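Local coordinates for protein glycinin A3B4 subunit (Glycine max, PDB 2D5F) that probably serves as a nitrogen store in soybean seeds, as an 11S globulin built from two cupin domains that assembles into hexamers, at residues W33-P38 / H173-Q178; S209-A214 / T219-A224. One frame throughout, in Å; residues are numbered along the deposited sequence.

Overall arrangement
Interaction 1 brings together two loops far apart in the sequence of an 11S globulin subunit, and interaction 2 joins two short helices at its periphery; neither is part of a beta-barrel wall. In interaction 1 the loop between strand 28-32 and helix 38-43 meets the 3-10 turn that follows strand 163-164. Interaction 2 lies further along the chain, between the consecutive helices 210-216 and 221-226, about 37 Å from the chain centre against 18 Å for interaction 1. Their centres are 35 Å apart and their nearest atoms about 20 Å, so the two do not touch. What they share is the second subunit, which residues of both contacts reach. Neither includes any residue of the carbonate pocket.

Interaction 1: residues W33-P38 / H173-Q178; sequences WNSQHP and HPETMQ
Glu175, on a short 3-10 turn, reaches across to Asn34, Ser35 and Gln36 in a type I beta turn that runs from Asn34 to His37, the link between strand 28-32 and helix 38-43 of the first cupin domain. The polar part of the contact is a double grip on one carboxylate oxygen. Ser35 N points at Glu175 OE1 from 3.0 Å, coming from above the carboxylate plane, and Ser35 OG gives a second bond to OE1 at 2.8 Å, on the anti lone pair. Glu175 gets there by bending: CG sits between backbone N and carbonyl carbon (chi1 77°) and the chain bends again about CB-CG (chi2 -88°). With an alanine here, Ser35 N and OG would probably lose the acceptor they share and a gap would open beside the Asn34 amide.

Packing is carried by the methylenes of Glu175. The Asn34 side chain slides past them in the opposite direction, amide and carboxylate planes 35° apart, with OD1 3.3 Å from Glu175 CG. The extended Gln36 chain brings NE2 to 4.0 Å from Glu175 CB. Next to Glu175, Thr176 O accepts from Gln10 NE2 of the second subunit. Within the beta turn, an Asx turn fixes the Asn34 amide: OD1 accepts from Gln36 N at 2.7 Å.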
ATOM      1  N   TRP B  33     -14.002  -3.471  34.315  1.00 21.04           N
ATOM      2  CA  TRP B  33     -14.091  -2.063  34.691  1.00 18.05           C
ATOM      3  C   TRP B  33     -15.341  -1.592  33.948  1.00 23.38           C
ATOM      4  O   TRP B  33     -15.541  -1.961  32.790  1.00 26.50           O
ATOM      5  CB  TRP B  33     -12.870  -1.288  34.187  1.00 20.67           C
ATOM      6  CG  TRP B  33     -11.634  -1.373  35.073  1.00 20.06           C
ATOM      7  CD1 TRP B  33     -11.149  -0.390  35.898  1.00 20.68           C
ATOM      8  CD2 TRP B  33     -10.710  -2.469  35.172  1.00 15.04           C
ATOM      9  NE1 TRP B  33      -9.981  -0.805  36.496  1.00 22.82           N
ATOM     10  CE2 TRP B  33      -9.690  -2.076  36.073  1.00 21.50           C
ATOM     11  CE3 TRP B  33     -10.647  -3.747  34.590  1.00 18.12           C
ATOM     12  CZ2 TRP B  33      -8.613  -2.913  36.400  1.00 19.63           C
ATOM     13  CZ3 TRP B  33      -9.572  -4.584  34.916  1.00 18.69           C
ATOM     14  CH2 TRP B  33      -8.572  -4.160  35.816  1.00 20.75           C
ATOM     15  N   ASN B  34     -16.196  -0.816  34.609  1.00 22.63           N
ATOM     16  CA  ASN B  34     -17.412  -0.315  33.973  1.00 23.57           C
ATOM     17  C   ASN B  34     -16.998   0.569  32.789  1.00 23.36           C
ATOM     18  O   ASN B  34     -16.243   1.529  32.961  1.00 22.99           O
ATOM     19  CB  ASN B  34     -18.224   0.512  34.975  1.00 24.81           C
ATOM     20  CG  ASN B  34     -19.601   0.869  34.456  1.00 31.54           C
ATOM     21  OD1 ASN B  34     -19.753   1.326  33.324  1.00 28.80           O
ATOM     22  ND2 ASN B  34     -20.617   0.668  35.290  1.00 27.50           N
ATOM     23  N   SER B  35     -17.495   0.263  31.597  1.00 19.73           N
ATOM     24  CA  SER B  35     -17.123   1.044  30.419  1.00 24.58           C
ATOM     25  C   SER B  35     -17.686   2.470  30.431  1.00 24.53           C
ATOM     26  O   SER B  35     -17.343   3.282  29.575  1.00 27.75           O
ATOM     27  CB  SER B  35     -17.575   0.324  29.142  1.00 19.48           C
ATOM     28  OG  SER B  35     -18.984   0.201  29.107  1.00 28.58           O
ATOM     29  N   GLN B  36     -18.529   2.782  31.410  1.00 23.81           N
ATOM     30  CA  GLN B  36     -19.126   4.106  31.476  1.00 23.75           C
ATOM     31  C   GLN B  36     -18.378   5.153  32.296  1.00 21.50           C
ATOM     32  O   GLN B  36     -18.837   6.283  32.426  1.00 25.72           O
ATOM     33  CB  GLN B  36     -20.583   3.989  31.926  1.00 29.02           C
ATOM     34  CG  GLN B  36     -21.465   3.391  30.830  1.00 33.92           C
ATOM     35  CD  GLN B  36     -22.843   2.995  31.314  1.00 45.15           C
ATOM     36  OE1 GLN B  36     -23.708   2.623  30.519  1.00 48.20           O
ATOM     37  NE2 GLN B  36     -23.056   3.061  32.624  1.00 53.31           N
ATOM     38  N   HIS B  37     -17.229   4.784  32.853  1.00 26.31           N
ATOM     39  CA  HIS B  37     -16.419   5.754  33.583  1.00 25.78           C
ATOM     40  C   HIS B  37     -16.044   6.800  32.539  1.00 23.88           C
ATOM     41  O   HIS B  37     -15.646   6.449  31.423  1.00 19.36           O
ATOM     42  CB  HIS B  37     -15.131   5.116  34.117  1.00 20.07           C
ATOM     43  CG  HIS B  37     -15.314   4.355  35.390  1.00 32.66           C
ATOM     44  ND1 HIS B  37     -15.239   2.981  35.456  1.00 31.87           N
ATOM     45  CD2 HIS B  37     -15.594   4.778  36.645  1.00 26.06           C
ATOM     46  CE1 HIS B  37     -15.467   2.589  36.697  1.00 31.88           C
ATOM     47  NE2 HIS B  37     -15.686   3.660  37.438  1.00 35.77           N
ATOM     48  N   PRO B  38     -16.167   8.091  32.876  1.00 24.10           N
ATOM     49  CA  PRO B  38     -15.812   9.109  31.884  1.00 24.52           C
ATOM     50  C   PRO B  38     -14.414   8.978  31.273  1.00 21.11           C
ATOM     51  O   PRO B  38     -14.221   9.293  30.098  1.00 23.61           O
ATOM     52  CB  PRO B  38     -16.028  10.439  32.636  1.00 23.58           C
ATOM     53  CG  PRO B  38     -16.114  10.044  34.096  1.00 32.07           C
ATOM     54  CD  PRO B  38     -16.784   8.704  34.063  1.00 24.22           C
ATOM     55  N   HIS B 173     -20.281  -7.538  31.330  1.00 27.03           N
ATOM     56  CA  HIS B 173     -20.358  -6.085  31.346  1.00 26.40           C
ATOM     57  C   HIS B 173     -21.813  -5.729  31.588  1.00 28.87           C
ATOM     58  O   HIS B 173     -22.544  -5.376  30.665  1.00 31.81           O
ATOM     59  CB  HIS B 173     -19.857  -5.511  30.014  1.00 24.95           C
ATOM     60  CG  HIS B 173     -18.503  -6.018  29.622  1.00 20.25           C
ATOM     61  ND1 HIS B 173     -18.323  -7.189  28.917  1.00 30.82           N
ATOM     62  CD2 HIS B 173     -17.263  -5.549  29.897  1.00 16.21           C
ATOM     63  CE1 HIS B 173     -17.028  -7.423  28.778  1.00 21.54           C
ATOM     64  NE2 HIS B 173     -16.364  -6.443  29.366  1.00 22.67           N
ATOM     65  N   PRO B 174     -22.252  -5.832  32.854  1.00 29.46           N
ATOM     66  CA  PRO B 174     -23.623  -5.542  33.279  1.00 29.99           C
ATOM     67  C   PRO B 174     -24.110  -4.139  32.958  1.00 32.26           C
ATOM     68  O   PRO B 174     -25.299  -3.934  32.709  1.00 33.23           O
ATOM     69  CB  PRO B 174     -23.580  -5.821  34.779  1.00 28.68           C
ATOM     70  CG  PRO B 174     -22.183  -5.475  35.144  1.00 26.44           C
ATOM     71  CD  PRO B 174     -21.397  -6.105  34.022  1.00 18.51           C
ATOM     72  N   GLU B 175     -23.200  -3.174  32.956  1.00 25.55           N
ATOM     73  CA  GLU B 175     -23.590  -1.806  32.664  1.00 30.31           C
ATOM     74  C   GLU B 175     -24.256  -1.682  31.293  1.00 29.96           C
ATOM     75  O   GLU B 175     -24.942  -0.698  31.030  1.00 35.05           O
ATOM     76  CB  GLU B 175     -22.380  -0.867  32.741  1.00 32.16           C
ATOM     77  CG  GLU B 175     -21.428  -0.919  31.548  1.00 32.44           C
ATOM     78  CD  GLU B 175     -20.348  -1.979  31.675  1.00 35.48           C
ATOM     79  OE1 GLU B 175     -19.382  -1.914  30.885  1.00 29.33           O
ATOM     80  OE2 GLU B 175     -20.458  -2.870  32.548  1.00 30.48           O
ATOM     81  N   THR B 176     -24.070  -2.681  30.431  1.00 28.66           N
ATOM     82  CA  THR B 176     -24.663  -2.644  29.092  1.00 34.86           C
ATOM     83  C   THR B 176     -26.104  -3.148  29.041  1.00 41.54           C
ATOM     84  O   THR B 176     -26.805  -2.931  28.052  1.00 39.09           O
ATOM     85  CB  THR B 176     -23.852  -3.485  28.069  1.00 35.28           C
ATOM     86  OG1 THR B 176     -23.883  -4.867  28.448  1.00 27.27           O
ATOM     87  CG2 THR B 176     -22.409  -3.000  27.992  1.00 31.79           C
ATOM     88  N   MET B 177     -26.549  -3.823  30.095  1.00 46.31           N
ATOM     89  CA  MET B 177     -27.909  -4.348  30.107  1.00 53.94           C
ATOM     90  C   MET B 177     -28.959  -3.270  30.314  1.00 57.59           C
ATOM     91  O   MET B 177     -30.158  -3.553  30.321  1.00 62.48           O
ATOM     92  CB  MET B 177     -28.057  -5.438  31.170  1.00 55.20           C
ATOM     93  CG  MET B 177     -27.265  -6.700  30.849  1.00 59.78           C
ATOM     94  SD  MET B 177     -27.262  -7.077  29.070  1.00 72.07           S
ATOM     95  CE  MET B 177     -29.030  -7.216  28.731  1.00 68.47           C
ATOM     96  N   GLN B 178     -28.508  -2.032  30.473  1.00 59.27           N
ATOM     97  CA  GLN B 178     -29.426  -0.920  30.652  1.00 65.09           C
ATOM     98  C   GLN B 178     -29.665  -0.207  29.322  1.00 65.49           C
ATOM     99  O   GLN B 178     -30.274  -0.764  28.406  1.00 60.90           O
ATOM    100  CB  GLN B 178     -28.877   0.068  31.684  1.00 65.85           C
ATOM    101  CG  GLN B 178     -29.723   1.323  31.818  1.00 73.00           C
ATOM    102  CD  GLN B 178     -31.211   1.022  31.762  1.00 78.32           C
ATOM    103  OE1 GLN B 178     -31.716   0.180  32.510  1.00 84.21           O
ATOM    104  NE2 GLN B 178     -31.922   1.710  30.871  1.00 76.68           N
TER

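Interaction 2: residues S209-A214 / T219-A224; sequences SKHFLA and TNEDTA
Lys210 and Glu221, one near the start of each of two short helices, form a salt bridge between helices 210-216 and 221-226. Lys210 NZ donates to Glu221 OE2 at 2.6 Å, meeting that oxygen nearly along its C-O axis. The two side chains cross at about a right angle: beyond CG the Lys210 chain is extended until its last torsion, where it bends (chi4 52°) and carries the ammonium over to the carboxylate. The other oxygen, Glu221 OE1, faces the edge of the His211 ring, 3.3 Å from His211 CD2 and near the ring plane, while ring and carboxylate planes are 55° apart. A positive charge on that histidine, if present, would add to the attraction.

The backbone closes the far end of the contact. Thr219 N donates to Ala214 O at 2.9 Å, an almost straight bond lying in the carbonyl plane, so a carbonyl late in the first helix is satisfied by the chain leading into the second. At the first helix's start, Ser209 is the N-cap: its OG accepts from Phe212 N at 3.2 Å, occupying an amide that has no carbonyl one turn earlier within the helix. Lys210 O takes its regular helical bond from Ala214 N, and Ala224 CB lies 3.2 Å from that same oxygen.

Ala224 CB also packs 3.9 Å from Ala214 CB, and Leu213 CB flanks it; with alanine methyls at this point, the backbones come close, 5.0 Å between CA of Lys210 and CA of Ala224. Arg402 of the second subunit covers Ser209 and Phe212, and its Leu473 packs on Thr223. Two short consecutive helices, the first capped by Ser209 OG, are thus joined by a tight connection and packed through alanine methyls, a peripheral helical segment of the 11S globulin subunit set against a neighbouring subunit.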
ATOM      1  N   SER B 209     -33.034 -23.913  18.320  1.00 25.84           N
ATOM      2  CA  SER B 209     -33.697 -25.105  18.847  1.00 32.03           C
ATOM      3  C   SER B 209     -32.823 -26.326  18.590  1.00 32.10           C
ATOM      4  O   SER B 209     -32.098 -26.369  17.594  1.00 28.94           O
ATOM      5  CB  SER B 209     -35.044 -25.306  18.155  1.00 31.96           C
ATOM      6  OG  SER B 209     -34.851 -25.683  16.803  1.00 33.99           O
ATOM      7  N   LYS B 210     -32.893 -27.323  19.471  1.00 23.59           N
ATOM      8  CA  LYS B 210     -32.085 -28.527  19.286  1.00 27.84           C
ATOM      9  C   LYS B 210     -32.420 -29.213  17.970  1.00 22.78           C
ATOM     10  O   LYS B 210     -31.556 -29.813  17.334  1.00 28.90           O
ATOM     11  CB  LYS B 210     -32.277 -29.518  20.444  1.00 31.73           C
ATOM     12  CG  LYS B 210     -33.678 -30.104  20.586  1.00 40.68           C
ATOM     13  CD  LYS B 210     -33.722 -31.144  21.717  1.00 40.83           C
ATOM     14  CE  LYS B 210     -35.151 -31.465  22.135  1.00 42.34           C
ATOM     15  NZ  LYS B 210     -35.990 -31.822  20.958  1.00 44.79           N
ATOM     16  N   HIS B 211     -33.677 -29.120  17.559  1.00 27.30           N
ATOM     17  CA  HIS B 211     -34.089 -29.741  16.313  1.00 31.44           C
ATOM     18  C   HIS B 211     -33.346 -29.139  15.126  1.00 33.12           C
ATOM     19  O   HIS B 211     -32.866 -29.865  14.251  1.00 26.53           O
ATOM     20  CB  HIS B 211     -35.590 -29.572  16.095  1.00 33.05           C
ATOM     21  CG  HIS B 211     -36.065 -30.112  14.783  1.00 45.76           C
ATOM     22  ND1 HIS B 211     -36.700 -29.332  13.841  1.00 44.22           N
ATOM     23  CD2 HIS B 211     -35.968 -31.352  14.242  1.00 43.40           C
ATOM     24  CE1 HIS B 211     -36.972 -30.066  12.775  1.00 47.04           C
ATOM     25  NE2 HIS B 211     -36.539 -31.295  12.994  1.00 46.97           N
ATOM     26  N   PHE B 212     -33.264 -27.812  15.094  1.00 26.78           N
ATOM     27  CA  PHE B 212     -32.583 -27.139  13.994  1.00 30.89           C
ATOM     28  C   PHE B 212     -31.076 -27.352  14.058  1.00 27.33           C
ATOM     29  O   PHE B 212     -30.423 -27.502  13.022  1.00 30.99           O
ATOM     30  CB  PHE B 212     -32.901 -25.642  13.992  1.00 25.35           C
ATOM     31  CG  PHE B 212     -32.340 -24.913  12.803  1.00 32.59           C
ATOM     32  CD1 PHE B 212     -31.128 -24.238  12.890  1.00 33.40           C
ATOM     33  CD2 PHE B 212     -33.008 -24.935  11.584  1.00 31.62           C
ATOM     34  CE1 PHE B 212     -30.588 -23.592  11.776  1.00 26.65           C
ATOM     35  CE2 PHE B 212     -32.476 -24.294  10.464  1.00 34.29           C
ATOM     36  CZ  PHE B 212     -31.261 -23.621  10.565  1.00 31.28           C
ATOM     37  N   LEU B 213     -30.519 -27.367  15.265  1.00 23.02           N
ATOM     38  CA  LEU B 213     -29.088 -27.593  15.400  1.00 28.44           C
ATOM     39  C   LEU B 213     -28.810 -29.016  14.947  1.00 35.18           C
ATOM     40  O   LEU B 213     -27.804 -29.284  14.287  1.00 35.34           O
ATOM     41  CB  LEU B 213     -28.631 -27.403  16.851  1.00 22.74           C
ATOM     42  CG  LEU B 213     -28.659 -25.963  17.385  1.00 35.98           C
ATOM     43  CD1 LEU B 213     -28.054 -25.920  18.783  1.00 23.95           C
ATOM     44  CD2 LEU B 213     -27.878 -25.038  16.442  1.00 28.84           C
ATOM     45  N   ALA B 214     -29.718 -29.925  15.294  1.00 32.26           N
ATOM     46  CA  ALA B 214     -29.573 -31.326  14.920  1.00 32.24           C
ATOM     47  C   ALA B 214     -29.472 -31.451  13.402  1.00 33.01           C
ATOM     48  O   ALA B 214     -28.600 -32.154  12.890  1.00 36.56           O
ATOM     49  CB  ALA B 214     -30.760 -32.139  15.448  1.00 29.12           C
ATOM     50  N   THR B 219     -26.455 -34.033  13.210  1.00 39.76           N
ATOM     51  CA  THR B 219     -26.215 -34.803  14.417  1.00 37.68           C
ATOM     52  C   THR B 219     -27.558 -35.201  15.021  1.00 36.32           C
ATOM     53  O   THR B 219     -28.608 -34.840  14.492  1.00 35.44           O
ATOM     54  CB  THR B 219     -25.424 -33.963  15.438  1.00 42.40           C
ATOM     55  OG1 THR B 219     -25.094 -34.770  16.570  1.00 52.07           O
ATOM     56  CG2 THR B 219     -26.249 -32.769  15.897  1.00 40.41           C
ATOM     57  N   ASN B 220     -27.529 -35.954  16.116  1.00 39.71           N
ATOM     58  CA  ASN B 220     -28.764 -36.365  16.779  1.00 44.48           C
ATOM     59  C   ASN B 220     -29.205 -35.251  17.727  1.00 44.00           C
ATOM     60  O   ASN B 220     -28.394 -34.410  18.114  1.00 47.56           O
ATOM     61  CB  ASN B 220     -28.550 -37.666  17.555  1.00 46.66           C
ATOM     62  CG  ASN B 220     -27.312 -37.627  18.420  1.00 50.83           C
ATOM     63  OD1 ASN B 220     -26.187 -37.622  17.914  1.00 48.85           O
ATOM     64  ND2 ASN B 220     -27.509 -37.588  19.734  1.00 50.09           N
ATOM     65  N   GLU B 221     -30.482 -35.243  18.101  1.00 45.31           N
ATOM     66  CA  GLU B 221     -31.000 -34.205  18.990  1.00 45.70           C
ATOM     67  C   GLU B 221     -30.417 -34.249  20.394  1.00 42.99           C
ATOM     68  O   GLU B 221     -30.477 -33.262  21.126  1.00 47.27           O
ATOM     69  CB  GLU B 221     -32.526 -34.267  19.053  1.00 41.46           C
ATOM     70  CG  GLU B 221     -33.179 -34.048  17.702  1.00 42.59           C
ATOM     71  CD  GLU B 221     -34.579 -33.492  17.808  1.00 51.67           C
ATOM     72  OE1 GLU B 221     -35.227 -33.322  16.754  1.00 56.34           O
ATOM     73  OE2 GLU B 221     -35.034 -33.217  18.941  1.00 58.36           O
ATOM     74  N   ASP B 222     -29.856 -35.389  20.776  1.00 46.83           N
ATOM     75  CA  ASP B 222     -29.244 -35.506  22.092  1.00 48.45           C
ATOM     76  C   ASP B 222     -27.991 -34.636  22.100  1.00 45.97           C
ATOM     77  O   ASP B 222     -27.781 -33.834  23.013  1.00 39.99           O
ATOM     78  CB  ASP B 222     -28.854 -36.953  22.388  1.00 56.73           C
ATOM     79  CG  ASP B 222     -28.015 -37.078  23.647  1.00 68.96           C
ATOM     80  OD1 ASP B 222     -28.561 -36.855  24.753  1.00 73.82           O
ATOM     81  OD2 ASP B 222     -26.805 -37.384  23.530  1.00 68.08           O
ATOM     82  N   THR B 223     -27.161 -34.807  21.074  1.00 43.56           N
ATOM     83  CA  THR B 223     -25.932 -34.033  20.942  1.00 40.37           C
ATOM     84  C   THR B 223     -26.287 -32.554  20.793  1.00 34.65           C
ATOM     85  O   THR B 223     -25.687 -31.694  21.436  1.00 37.70           O
ATOM     86  CB  THR B 223     -25.121 -34.479  19.705  1.00 36.79           C
ATOM     87  OG1 THR B 223     -24.740 -35.852  19.852  1.00 44.04           O
ATOM     88  CG2 THR B 223     -23.865 -33.628  19.543  1.00 39.56           C
ATOM     89  N   ALA B 224     -27.280 -32.272  19.954  1.00 35.85           N
ATOM     90  CA  ALA B 224     -27.717 -30.903  19.704  1.00 37.31           C
ATOM     91  C   ALA B 224     -28.210 -30.202  20.967  1.00 38.82           C
ATOM     92  O   ALA B 224     -27.972 -29.006  21.145  1.00 35.83           O
ATOM     93  CB  ALA B 224     -28.805 -30.885  18.634  1.00 28.43           C
TER